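Local atomic coordinates of Afp3 (Serratia entomophila, PDB entry 6RBN), a protein that probably serves as a sheath subunit around the inner tube of the anti-feeding prophage, a contractile injection system resembling a phage tail. Residues 291-296 against 329-334; 383-388 against 404-409; 408-413 against 426-431. All coordinates share one frame; numbering follows the deposited sequence.

How the interactions relate
Along the chain the contacts follow one another, interaction 1 closing before interaction 2 opens, and interaction 3 starting on the strand where interaction 2 ends. Interaction 1 belongs to the subtilisin-like sheath domain; its centre lies about 33 Å from that of interaction 2 and about 40 Å from that of interaction 3. The other two share V408 and R409 of strand 406-409 within the C-terminal sheath domain, their centres about 11 Å apart. Interaction 2 packs helix 374-392 against this strand, and interaction 3 pairs the strand with 425-432. L388 of interaction 2 meets V430 of interaction 3 where the two contacts adjoin. The small sheet continues into an Afp2 chain, linking this domain to its neighbour.

Interaction 1 (291-296 against 329-334); sequences PANVVL and GLVVWG
V295 and V331 bring their CA atoms to 4.5 Å in a single backbone bridge, flanked by a straight bond from L296 N to L330 O of 2.8 Å (169° at the hydrogen) and a weak one from V332 N to V294 O. The two segments run in opposite directions, and the CA of V295 adds a CA-H...O contact to the carbonyl of L330. Beside the bridge the valines touch methyl to methyl, V295 CG2 to V331 CG2 at 3.8 Å, the two side chains set at a slant. V331 turns its other methyl, CG1, onto the backbone of N293. The loop after helix 271-284 lies along strand 329-332, whose other neighbour is strand 322-325 of an antiparallel hairpin, all within the subtilisin-like sheath domain. V332 holds CG1 between its backbone N and carbonyl carbon (chi1 54°), a turn that presents this methyl to the carbonyl oxygens of V294 and P291, the latter 3.6 Å away. V294 and L296 also reach V277 on helix 271-284. Further along, A292 CB rests 3.7 Å from G334 O. N293 OD1 approaches W333 CZ3 at 3.2 Å, with amide and indole planes 51° apart, while its ND2 gives a weak hydrogen bond to V271 O of a neighbouring Afp2 chain. The indole of W333 also stacks edge-to-face with F325.

Interaction 2 (383-388 against 404-409); sequences AIDNYL and EAYFVR
L388 and Y406 make the CH-pi contact between helix 374-392 and strand 406-409: L388 CB sits over one face of the ring, 3.8 Å from its centroid and 15° off the normal. The CG of Y406 stands between its own backbone N and carbonyl carbon (chi1 63°), a rotation that lays the ring along the L388 side chain, the two side chains running alongside in opposing senses. L388 CD1 lies beside the rim, just outside the ring, 3.7 Å from Y406 CD2. The polar approach is made at the ring's edge, where D385 OD1 lies in the ring plane, 3.2 Å from Y406 CE2; the carboxylate itself is turned 54° from the ring. D385, its CG anti to the backbone N, reaches this edge although its CB does not head for the strand. Purely apolar contact gathers on one methyl, V408 CG2, which touches I384 CG2 at 3.7 Å and L388 CD1 at 3.8 Å. I384 also meets I360 and L364 of helix 347-364 and I428 and V430 of strand 425-432, so it sits where the two helices and the sheet converge. The short helix and strand axes run nearly antiparallel and come within 8.7 Å of each other, a helix-on-sheet layer in the C-terminal sheath domain, with side chains of one helix face packed on the antiparallel pair of strands 406-409 and 425-432.

Interaction 3 (408-413 against 426-431); sequences VRVGKG and MIIQVG
R409 and Q429 form an antiparallel hydrogen-bonded pair: Q429 N gives a nearly straight bond of 3.1 Å to R409 O (171° at the hydrogen), and R409 N gives a more bent one of 3.0 Å to Q429 O (145°). The R409 and Q429 side chains share one face of the sheet. R409 CD passes 4.3 Å from Q429 OE1, but both polar ends find their hydrogen-bond partner in another protein: S19 OG of a neighbouring Afp2 chain bonds to R409 NH1 and to Q429 OE1. The extended arginine chain also carries its guanidinium over the ring of F407 in a cation-pi contact, so an aromatic group and a hydroxyl together hold this end. On the other face V408 pairs with V430 in the non-hydrogen-bonded position. V408 CG1 and I428 CG2 meet at 4.0 Å, the two side chains running alongside in the same sense, and I428 continues onto V380 of helix 374-392. Further on, V410 has CG1 between its backbone N and carbonyl carbon (chi1 66°), which leaves CG2 anti to the N and 3.8 Å from I427 O, with I428 CG1 a looser neighbour. Beyond V410 the two segments diverge. Residues 426-431 also pair on their outer edge in a parallel beta ladder with a strand of a second Afp2 chain, not the one that supplies S19. A two-stranded antiparallel sheet extended by a neighbour's strand is consistent with the meshed inter-subunit sheets by which contractile sheaths hold their subunits together.

Interaction 1 (291-296 against 329-334)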
loop_
_atom_site.group_PDB
_atom_site.type_symbol
_atom_site.label_atom_id
_atom_site.label_comp_id
_atom_site.label_asym_id
_atom_site.label_seq_id
_atom_site.Cartn_x
_atom_site.Cartn_y
_atom_site.Cartn_z
ATOM N N PRO D 291 53.964 21.003 -26.504
ATOM C CA PRO D 291 54.173 20.407 -27.841
ATOM C C PRO D 291 55.650 20.264 -28.186
ATOM O O PRO D 291 56.172 20.866 -29.128
ATOM C CB PRO D 291 53.455 21.405 -28.752
ATOM C CG PRO D 291 53.602 22.696 -28.041
ATOM C CD PRO D 291 53.548 22.412 -26.586
ATOM N N ALA D 292 56.366 19.444 -27.411
ATOM C CA ALA D 292 57.815 19.416 -27.548
ATOM C C ALA D 292 58.416 18.019 -27.424
ATOM O O ALA D 292 59.533 17.882 -26.915
ATOM C CB ALA D 292 58.451 20.354 -26.527
ATOM N N ASN D 293 57.707 16.976 -27.843
ATOM C CA ASN D 293 58.342 15.689 -28.101
ATOM C C ASN D 293 57.792 15.041 -29.360
ATOM O O ASN D 293 57.823 13.813 -29.478
ATOM C CB ASN D 293 58.189 14.707 -26.937
ATOM C CG ASN D 293 59.206 14.924 -25.850
ATOM O OD1 ASN D 293 60.371 15.171 -26.130
ATOM N ND2 ASN D 293 58.778 14.810 -24.605
ATOM N N VAL D 294 57.295 15.819 -30.287
ATOM C CA VAL D 294 56.679 15.287 -31.492
ATOM C C VAL D 294 57.758 15.097 -32.543
ATOM O O VAL D 294 58.555 16.003 -32.806
ATOM C CB VAL D 294 55.563 16.225 -31.985
ATOM C CG1 VAL D 294 54.916 15.678 -33.246
ATOM C CG2 VAL D 294 54.531 16.425 -30.894
ATOM N N VAL D 295 57.799 13.912 -33.133
ATOM C CA VAL D 295 58.726 13.612 -34.211
ATOM C C VAL D 295 58.132 14.132 -35.510
ATOM O O VAL D 295 56.981 13.824 -35.844
ATOM C CB VAL D 295 59.010 12.105 -34.288
ATOM C CG1 VAL D 295 59.911 11.789 -35.462
ATOM C CG2 VAL D 295 59.631 11.625 -32.996
ATOM N N LEU D 296 58.906 14.925 -36.241
ATOM C CA LEU D 296 58.417 15.583 -37.443
ATOM C C LEU D 296 58.351 14.582 -38.590
ATOM O O LEU D 296 59.370 14.002 -38.973
ATOM C CB LEU D 296 59.324 16.756 -37.803
ATOM C CG LEU D 296 59.416 17.869 -36.758
ATOM C CD1 LEU D 296 60.442 18.903 -37.167
ATOM C CD2 LEU D 296 58.071 18.514 -36.547
ATOM N N GLY D 329 64.744 10.595 -34.651
ATOM C CA GLY D 329 64.637 11.388 -35.858
ATOM C C GLY D 329 64.741 12.870 -35.578
ATOM O O GLY D 329 65.676 13.305 -34.904
ATOM N N LEU D 330 63.787 13.656 -36.071
ATOM C CA LEU D 330 63.757 15.097 -35.831
ATOM C C LEU D 330 62.663 15.384 -34.819
ATOM O O LEU D 330 61.478 15.225 -35.121
ATOM C CB LEU D 330 63.522 15.878 -37.118
ATOM C CG LEU D 330 64.658 15.850 -38.132
ATOM C CD1 LEU D 330 64.268 16.622 -39.370
ATOM C CD2 LEU D 330 65.906 16.425 -37.511
ATOM N N VAL D 331 63.059 15.818 -33.630
ATOM C CA VAL D 331 62.143 16.062 -32.526
ATOM C C VAL D 331 62.168 17.545 -32.205
ATOM O O VAL D 331 63.242 18.130 -32.035
ATOM C CB VAL D 331 62.538 15.221 -31.296
ATOM C CG1 VAL D 331 61.625 15.508 -30.125
ATOM C CG2 VAL D 331 62.519 13.748 -31.632
ATOM N N VAL D 332 60.987 18.161 -32.140
ATOM C CA VAL D 332 60.902 19.525 -31.642
ATOM C C VAL D 332 61.209 19.522 -30.147
ATOM O O VAL D 332 60.742 18.664 -29.392
ATOM C CB VAL D 332 59.526 20.140 -31.977
ATOM C CG1 VAL D 332 58.384 19.277 -31.483
ATOM C CG2 VAL D 332 59.408 21.543 -31.417
ATOM N N TRP D 333 62.071 20.443 -29.723
ATOM C CA TRP D 333 62.730 20.287 -28.428
ATOM C C TRP D 333 62.817 21.663 -27.777
ATOM O O TRP D 333 63.790 22.392 -27.980
ATOM C CB TRP D 333 64.098 19.652 -28.623
ATOM C CG TRP D 333 64.759 19.134 -27.404
ATOM C CD1 TRP D 333 65.802 19.690 -26.741
ATOM C CD2 TRP D 333 64.446 17.921 -26.713
ATOM N NE1 TRP D 333 66.156 18.911 -25.671
ATOM C CE2 TRP D 333 65.332 17.819 -25.631
ATOM C CE3 TRP D 333 63.491 16.920 -26.899
ATOM C CZ2 TRP D 333 65.298 16.755 -24.741
ATOM C CZ3 TRP D 333 63.461 15.867 -26.014
ATOM C CH2 TRP D 333 64.355 15.792 -24.949
ATOM N N GLY D 334 61.807 21.998 -26.981
ATOM C CA GLY D 334 61.710 23.304 -26.367
ATOM C C GLY D 334 60.296 23.837 -26.431
ATOM O O GLY D 334 59.644 23.741 -27.474
#

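Interaction 2 (383-388 against 404-409)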
loop_
_atom_site.group_PDB
_atom_site.type_symbol
_atom_site.label_atom_id
_atom_site.label_comp_id
_atom_site.label_asym_id
_atom_site.label_seq_id
_atom_site.Cartn_x
_atom_site.Cartn_y
_atom_site.Cartn_z
ATOM N N ALA D 383 27.757 29.511 -16.428
ATOM C CA ALA D 383 28.270 29.112 -17.734
ATOM C C ALA D 383 29.791 29.098 -17.765
ATOM O O ALA D 383 30.385 28.332 -18.532
ATOM C CB ALA D 383 27.730 30.043 -18.816
ATOM N N ILE D 384 30.438 29.924 -16.947
ATOM C CA ILE D 384 31.889 29.872 -16.833
ATOM C C ILE D 384 32.302 28.765 -15.875
ATOM O O ILE D 384 33.290 28.063 -16.110
ATOM C CB ILE D 384 32.430 31.247 -16.398
ATOM C CG1 ILE D 384 32.045 32.311 -17.418
ATOM C CG2 ILE D 384 33.935 31.234 -16.289
ATOM C CD1 ILE D 384 32.338 33.710 -16.960
ATOM N N ASP D 385 31.529 28.566 -14.804
ATOM C CA ASP D 385 31.842 27.536 -13.821
ATOM C C ASP D 385 31.653 26.134 -14.384
ATOM O O ASP D 385 32.364 25.208 -13.981
ATOM C CB ASP D 385 30.973 27.725 -12.582
ATOM C CG ASP D 385 31.354 26.800 -11.449
ATOM O OD1 ASP D 385 32.368 27.073 -10.777
ATOM O OD2 ASP D 385 30.643 25.798 -11.233
ATOM N N ASN D 386 30.708 25.954 -15.306
ATOM C CA ASN D 386 30.564 24.657 -15.958
ATOM C C ASN D 386 31.697 24.396 -16.933
ATOM O O ASN D 386 32.075 23.239 -17.145
ATOM C CB ASN D 386 29.227 24.563 -16.687
ATOM C CG ASN D 386 28.055 24.462 -15.746
ATOM O OD1 ASN D 386 28.133 23.810 -14.707
ATOM N ND2 ASN D 386 26.948 25.082 -16.116
ATOM N N TYR D 387 32.242 25.446 -17.544
ATOM C CA TYR D 387 33.357 25.264 -18.463
ATOM C C TYR D 387 34.642 24.957 -17.711
ATOM O O TYR D 387 35.409 24.074 -18.107
ATOM C CB TYR D 387 33.533 26.507 -19.336
ATOM C CG TYR D 387 34.682 26.384 -20.300
ATOM C CD1 TYR D 387 34.574 25.596 -21.434
ATOM C CD2 TYR D 387 35.882 27.042 -20.071
ATOM C CE1 TYR D 387 35.624 25.470 -22.314
ATOM C CE2 TYR D 387 36.936 26.918 -20.942
ATOM C CZ TYR D 387 36.801 26.133 -22.060
ATOM O OH TYR D 387 37.850 26.009 -22.936
ATOM N N LEU D 388 34.899 25.685 -16.625
ATOM C CA LEU D 388 36.133 25.491 -15.877
ATOM C C LEU D 388 36.130 24.201 -15.078
ATOM O O LEU D 388 37.204 23.713 -14.717
ATOM C CB LEU D 388 36.375 26.668 -14.941
ATOM C CG LEU D 388 36.613 28.021 -15.596
ATOM C CD1 LEU D 388 36.758 29.078 -14.534
ATOM C CD2 LEU D 388 37.832 27.972 -16.478
ATOM N N GLU D 404 40.874 24.824 -5.511
ATOM C CA GLU D 404 42.257 25.221 -5.710
ATOM C C GLU D 404 42.602 25.394 -7.178
ATOM O O GLU D 404 43.693 25.882 -7.493
ATOM C CB GLU D 404 43.192 24.186 -5.087
ATOM C CG GLU D 404 43.109 24.120 -3.580
ATOM C CD GLU D 404 44.003 23.051 -2.996
ATOM O OE1 GLU D 404 44.573 22.259 -3.776
ATOM O OE2 GLU D 404 44.144 23.007 -1.757
ATOM N N ALA D 405 41.705 24.994 -8.079
ATOM C CA ALA D 405 41.983 25.111 -9.503
ATOM C C ALA D 405 41.510 26.444 -10.063
ATOM O O ALA D 405 42.227 27.079 -10.846
ATOM C CB ALA D 405 41.327 23.961 -10.256
ATOM N N TYR D 406 40.316 26.889 -9.684
ATOM C CA TYR D 406 39.720 28.053 -10.325
ATOM C C TYR D 406 38.769 28.749 -9.363
ATOM O O TYR D 406 38.484 28.254 -8.271
ATOM C CB TYR D 406 39.002 27.657 -11.623
ATOM C CG TYR D 406 37.835 26.711 -11.440
ATOM C CD1 TYR D 406 38.028 25.337 -11.417
ATOM C CD2 TYR D 406 36.536 27.192 -11.324
ATOM C CE1 TYR D 406 36.969 24.474 -11.253
ATOM C CE2 TYR D 406 35.475 26.336 -11.159
ATOM C CZ TYR D 406 35.695 24.979 -11.126
ATOM O OH TYR D 406 34.633 24.125 -10.967
ATOM N N PHE D 407 38.283 29.913 -9.793
ATOM C CA PHE D 407 37.214 30.637 -9.121
ATOM C C PHE D 407 36.551 31.565 -10.127
ATOM O O PHE D 407 37.201 32.061 -11.049
ATOM C CB PHE D 407 37.716 31.439 -7.906
ATOM C CG PHE D 407 38.658 32.566 -8.243
ATOM C CD1 PHE D 407 40.013 32.333 -8.360
ATOM C CD2 PHE D 407 38.196 33.866 -8.385
ATOM C CE1 PHE D 407 40.882 33.362 -8.655
ATOM C CE2 PHE D 407 39.058 34.894 -8.686
ATOM C CZ PHE D 407 40.401 34.642 -8.817
ATOM N N VAL D 408 35.252 31.792 -9.950
ATOM C CA VAL D 408 34.501 32.772 -10.728
ATOM C C VAL D 408 33.786 33.689 -9.746
ATOM O O VAL D 408 33.121 33.210 -8.822
ATOM C CB VAL D 408 33.482 32.110 -11.680
ATOM C CG1 VAL D 408 32.791 33.160 -12.527
ATOM C CG2 VAL D 408 34.136 31.068 -12.560
ATOM N N ARG D 409 33.926 35.001 -9.935
ATOM C CA ARG D 409 33.339 35.984 -9.035
ATOM C C ARG D 409 32.588 37.041 -9.827
ATOM O O ARG D 409 33.119 37.603 -10.786
ATOM C CB ARG D 409 34.411 36.658 -8.180
ATOM C CG ARG D 409 35.090 35.729 -7.206
ATOM C CD ARG D 409 36.213 36.425 -6.480
ATOM N NE ARG D 409 36.940 35.494 -5.626
ATOM C CZ ARG D 409 38.047 35.801 -4.961
ATOM N NH1 ARG D 409 38.563 37.017 -5.054
ATOM N NH2 ARG D 409 38.644 34.888 -4.209
#

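Interaction 3 (408-413 against 426-431)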
loop_
_atom_site.group_PDB
_atom_site.type_symbol
_atom_site.label_atom_id
_atom_site.label_comp_id
_atom_site.label_asym_id
_atom_site.label_seq_id
_atom_site.Cartn_x
_atom_site.Cartn_y
_atom_site.Cartn_z
ATOM N N VAL D 408 35.252 31.792 -9.950
ATOM C CA VAL D 408 34.501 32.772 -10.728
ATOM C C VAL D 408 33.786 33.689 -9.746
ATOM O O VAL D 408 33.121 33.210 -8.822
ATOM C CB VAL D 408 33.482 32.110 -11.680
ATOM C CG1 VAL D 408 32.791 33.160 -12.527
ATOM C CG2 VAL D 408 34.136 31.068 -12.560
ATOM N N ARG D 409 33.926 35.001 -9.935
ATOM C CA ARG D 409 33.339 35.984 -9.035
ATOM C C ARG D 409 32.588 37.041 -9.827
ATOM O O ARG D 409 33.119 37.603 -10.786
ATOM C CB ARG D 409 34.411 36.658 -8.180
ATOM C CG ARG D 409 35.090 35.729 -7.206
ATOM C CD ARG D 409 36.213 36.425 -6.480
ATOM N NE ARG D 409 36.940 35.494 -5.626
ATOM C CZ ARG D 409 38.047 35.801 -4.961
ATOM N NH1 ARG D 409 38.563 37.017 -5.054
ATOM N NH2 ARG D 409 38.644 34.888 -4.209
ATOM N N VAL D 410 31.353 37.311 -9.410
ATOM C CA VAL D 410 30.545 38.379 -9.987
ATOM C C VAL D 410 29.548 38.824 -8.923
ATOM O O VAL D 410 29.121 38.030 -8.080
ATOM C CB VAL D 410 29.867 37.918 -11.304
ATOM C CG1 VAL D 410 28.841 36.823 -11.065
ATOM C CG2 VAL D 410 29.262 39.091 -12.069
ATOM N N GLY D 411 29.237 40.115 -8.918
ATOM C CA GLY D 411 28.286 40.644 -7.961
ATOM C C GLY D 411 28.167 42.141 -8.135
ATOM O O GLY D 411 28.693 42.710 -9.090
ATOM N N LYS D 412 27.479 42.790 -7.198
ATOM C CA LYS D 412 27.406 44.244 -7.244
ATOM C C LYS D 412 28.312 44.910 -6.223
ATOM O O LYS D 412 28.956 45.907 -6.548
ATOM C CB LYS D 412 25.965 44.724 -7.042
ATOM C CG LYS D 412 25.800 46.222 -7.264
ATOM C CD LYS D 412 24.351 46.647 -7.313
ATOM C CE LYS D 412 23.717 46.663 -5.942
ATOM N NZ LYS D 412 22.335 47.206 -6.016
ATOM N N GLY D 413 28.391 44.384 -5.003
ATOM C CA GLY D 413 29.422 44.850 -4.093
ATOM C C GLY D 413 30.790 44.327 -4.478
ATOM O O GLY D 413 31.806 44.983 -4.245
ATOM N N MET D 426 28.991 44.388 -17.290
ATOM C CA MET D 426 29.227 43.501 -16.164
ATOM C C MET D 426 30.690 43.086 -16.151
ATOM O O MET D 426 31.303 42.897 -17.205
ATOM C CB MET D 426 28.304 42.271 -16.192
ATOM C CG MET D 426 28.468 41.338 -17.365
ATOM S SD MET D 426 27.320 39.952 -17.291
ATOM C CE MET D 426 25.792 40.757 -17.739
ATOM N N ILE D 427 31.258 42.978 -14.952
ATOM C CA ILE D 427 32.680 42.714 -14.768
ATOM C C ILE D 427 32.835 41.427 -13.977
ATOM O O ILE D 427 32.269 41.289 -12.888
ATOM C CB ILE D 427 33.387 43.887 -14.066
ATOM C CG1 ILE D 427 33.337 45.131 -14.946
ATOM C CG2 ILE D 427 34.824 43.536 -13.748
ATOM C CD1 ILE D 427 33.847 46.361 -14.277
ATOM N N ILE D 428 33.595 40.487 -14.532
ATOM C CA ILE D 428 33.732 39.134 -14.010
ATOM C C ILE D 428 35.207 38.883 -13.751
ATOM O O ILE D 428 36.047 39.200 -14.599
ATOM C CB ILE D 428 33.190 38.106 -15.015
ATOM C CG1 ILE D 428 31.780 38.480 -15.439
ATOM C CG2 ILE D 428 33.168 36.721 -14.409
ATOM C CD1 ILE D 428 31.426 37.919 -16.754
ATOM N N GLN D 429 35.526 38.313 -12.597
ATOM C CA GLN D 429 36.897 37.945 -12.267
ATOM C C GLN D 429 37.032 36.434 -12.306
ATOM O O GLN D 429 36.433 35.730 -11.488
ATOM C CB GLN D 429 37.301 38.487 -10.900
ATOM C CG GLN D 429 37.443 39.984 -10.873
ATOM C CD GLN D 429 37.822 40.495 -9.510
ATOM O OE1 GLN D 429 37.939 39.723 -8.562
ATOM N NE2 GLN D 429 38.002 41.802 -9.396
ATOM N N VAL D 430 37.820 35.939 -13.255
ATOM C CA VAL D 430 38.063 34.517 -13.442
ATOM C C VAL D 430 39.543 34.257 -13.214
ATOM O O VAL D 430 40.394 34.980 -13.739
ATOM C CB VAL D 430 37.634 34.064 -14.855
ATOM C CG1 VAL D 430 37.906 32.592 -15.062
ATOM C CG2 VAL D 430 36.175 34.376 -15.096
ATOM N N GLY D 431 39.849 33.241 -12.421
ATOM C CA GLY D 431 41.226 32.841 -12.204
ATOM C C GLY D 431 41.382 31.354 -12.427
ATOM O O GLY D 431 40.437 30.584 -12.274
#